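PDB 3TMA: tRNA (guanine(6)-N2)-methyltransferase from Thermus thermophilus, which transfers a methyl group from S-adenosyl-L-methionine to N2 of the guanosine at position 6 of tRNA(Phe), using a Rossmann-fold catalytic domain joined to an N-terminal THUMP domain. Local coordinates for residues G204-D209 and E272-L277. Residues are numbered along the deposited sequence; the frame is centred on the assembly and turned at random.
Sequences GMRVLD and EVDRIL
Val207 and Leu208 pair in parallel with Arg275 and Ile276, the strand axes approaching to 4.8 Å at 22°, joining the first and fourth strands of the Rossmann-fold methyltransferase sheet. Leu208 N donates to Arg275 O, and Leu208 O accepts from Leu277 N. Where the strands begin, Arg206 O takes two donors, Asp274 N and Arg275 N. Val207 CG1 meets Leu277 CD1 (3.8 Å) on the face covered by helix 216-225; on the other face Leu208 CB packs against Val273 CG2. Strand 207-209 ends at Asp209, whose side chain lies near Gly215 and Asn279, probable S-adenosyl-L-methionine ligands.

A salt-bridge network ties the entries to the strands. Arg206 grips Asp274 side-on, NE to OD2 and NH1 to OD1 (3.1 Å), both bonds nearly straight and in the guanidinium plane, although the two planes stand 55° apart and the oxygens are met from above the carboxylate plane. OD2 also receives Arg206 N (2.9 Å) on its anti lone pair, which fixes the carboxylate from backbone and side chain together. The bend at chi3 (-60°) turns the guanidinium end-on to Glu272, whose OE1 takes both NH1 and NH2; a water links NH2 to Glu272 O. Beside the strand starts, Met205 SD sits 3.7 Å above the centre of the Arg275 guanidinium, whose NH1 donates to Asp274 O.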
loop_
_atom_site.group_PDB
_atom_site.type_symbol
_atom_site.label_atom_id
_atom_site.label_comp_id
_atom_site.label_asym_id
_atom_site.label_seq_id
_atom_site.Cartn_x
_atom_site.Cartn_y
_atom_site.Cartn_z
ATOM N N GLY A 204 5.331 -7.551 20.840
ATOM C CA GLY A 204 5.821 -8.584 21.751
ATOM C C GLY A 204 6.227 -9.865 20.998
ATOM O O GLY A 204 6.972 -10.650 21.532
ATOM N N MET A 205 5.686 -10.093 19.788
ATOM C CA MET A 205 6.036 -11.265 18.981
ATOM C C MET A 205 7.378 -11.108 18.290
ATOM O O MET A 205 7.821 -9.990 17.985
ATOM C CB MET A 205 4.966 -11.575 17.929
ATOM C CG MET A 205 3.666 -12.076 18.524
ATOM S SD MET A 205 2.541 -12.387 17.140
ATOM C CE MET A 205 1.024 -12.737 18.033
ATOM N N ARG A 206 8.074 -12.235 18.149
ATOM C CA ARG A 206 9.356 -12.307 17.428
ATOM C C ARG A 206 9.072 -12.404 15.943
ATOM O O ARG A 206 8.256 -13.241 15.510
ATOM C CB ARG A 206 10.135 -13.568 17.875
ATOM C CG ARG A 206 10.562 -13.551 19.384
ATOM C CD ARG A 206 10.850 -14.999 19.884
ATOM N NE ARG A 206 9.665 -15.846 19.767
ATOM C CZ ARG A 206 9.638 -17.155 19.991
ATOM N NH1 ARG A 206 8.495 -17.838 19.871
ATOM N NH2 ARG A 206 10.737 -17.771 20.405
ATOM N N VAL A 207 9.769 -11.618 15.128
ATOM C CA VAL A 207 9.402 -11.567 13.697
ATOM C C VAL A 207 10.672 -11.755 12.892
ATOM O O VAL A 207 11.718 -11.175 13.276
ATOM C CB VAL A 207 8.824 -10.173 13.331
ATOM C CG1 VAL A 207 8.635 -10.041 11.776
ATOM C CG2 VAL A 207 7.504 -9.966 14.043
ATOM N N LEU A 208 10.617 -12.564 11.821
ATOM C CA LEU A 208 11.786 -12.717 10.936
ATOM C C LEU A 208 11.440 -12.253 9.519
ATOM O O LEU A 208 10.404 -12.646 8.968
ATOM C CB LEU A 208 12.272 -14.173 10.888
ATOM C CG LEU A 208 13.233 -14.579 9.745
ATOM C CD1 LEU A 208 14.635 -13.915 9.942
ATOM C CD2 LEU A 208 13.334 -16.141 9.689
ATOM N N ASP A 209 12.335 -11.451 8.932
ATOM C CA ASP A 209 12.277 -11.078 7.480
ATOM C C ASP A 209 13.425 -11.812 6.722
ATOM O O ASP A 209 14.578 -11.368 6.739
ATOM C CB ASP A 209 12.431 -9.560 7.408
ATOM C CG ASP A 209 12.566 -9.031 5.978
ATOM O OD1 ASP A 209 12.410 -9.834 5.004
ATOM O OD2 ASP A 209 12.835 -7.792 5.848
ATOM N N GLU A 272 14.159 -19.542 16.999
ATOM C CA GLU A 272 12.706 -19.650 16.800
ATOM C C GLU A 272 12.073 -18.231 16.803
ATOM O O GLU A 272 12.531 -17.349 17.548
ATOM C CB GLU A 272 12.083 -20.450 17.928
ATOM C CG GLU A 272 10.547 -20.519 17.846
ATOM C CD GLU A 272 9.957 -21.340 18.984
ATOM O OE1 GLU A 272 9.741 -20.781 20.100
ATOM O OE2 GLU A 272 9.743 -22.550 18.762
ATOM N N VAL A 273 11.018 -18.044 16.015
ATOM C CA VAL A 273 10.269 -16.791 15.990
ATOM C C VAL A 273 8.759 -17.101 15.945
ATOM O O VAL A 273 8.372 -18.277 15.874
ATOM C CB VAL A 273 10.646 -15.891 14.741
ATOM C CG1 VAL A 273 12.096 -15.448 14.781
ATOM C CG2 VAL A 273 10.304 -16.594 13.442
ATOM N N ASP A 274 7.908 -16.069 15.989
ATOM C CA ASP A 274 6.455 -16.311 15.977
ATOM C C ASP A 274 5.880 -16.120 14.577
ATOM O O ASP A 274 4.834 -16.676 14.276
ATOM C CB ASP A 274 5.742 -15.360 16.934
ATOM C CG ASP A 274 6.127 -15.610 18.389
ATOM O OD1 ASP A 274 5.773 -16.697 18.887
ATOM O OD2 ASP A 274 6.805 -14.753 19.007
ATOM N N ARG A 275 6.485 -15.201 13.812
ATOM C CA ARG A 275 5.943 -14.762 12.529
ATOM C C ARG A 275 7.086 -14.598 11.548
ATOM O O ARG A 275 8.153 -14.069 11.903
ATOM C CB ARG A 275 5.217 -13.389 12.673
ATOM C CG ARG A 275 3.962 -13.371 13.617
ATOM C CD ARG A 275 2.914 -14.398 13.096
ATOM N NE ARG A 275 1.661 -14.324 13.868
ATOM C CZ ARG A 275 1.371 -15.113 14.894
ATOM N NH1 ARG A 275 2.237 -16.048 15.302
ATOM N NH2 ARG A 275 0.209 -14.980 15.504
ATOM N N ILE A 276 6.887 -15.060 10.318
ATOM C CA ILE A 276 7.906 -14.914 9.264
ATOM C C ILE A 276 7.221 -14.227 8.081
ATOM O O ILE A 276 6.131 -14.633 7.659
ATOM C CB ILE A 276 8.454 -16.307 8.823
ATOM C CG1 ILE A 276 9.114 -16.983 10.034
ATOM C CG2 ILE A 276 9.447 -16.181 7.644
ATOM C CD1 ILE A 276 9.669 -18.421 9.712
ATOM N N LEU A 277 7.791 -13.111 7.631
ATOM C CA LEU A 277 7.167 -12.323 6.562
ATOM C C LEU A 277 8.119 -12.361 5.377
ATOM O O LEU A 277 9.223 -11.836 5.470
ATOM C CB LEU A 277 6.994 -10.852 7.024
ATOM C CG LEU A 277 6.396 -10.686 8.435
ATOM C CD1 LEU A 277 6.364 -9.187 8.857
ATOM C CD2 LEU A 277 4.987 -11.296 8.516
HETATM O O HOH W 1 13.561 -17.449 19.887
#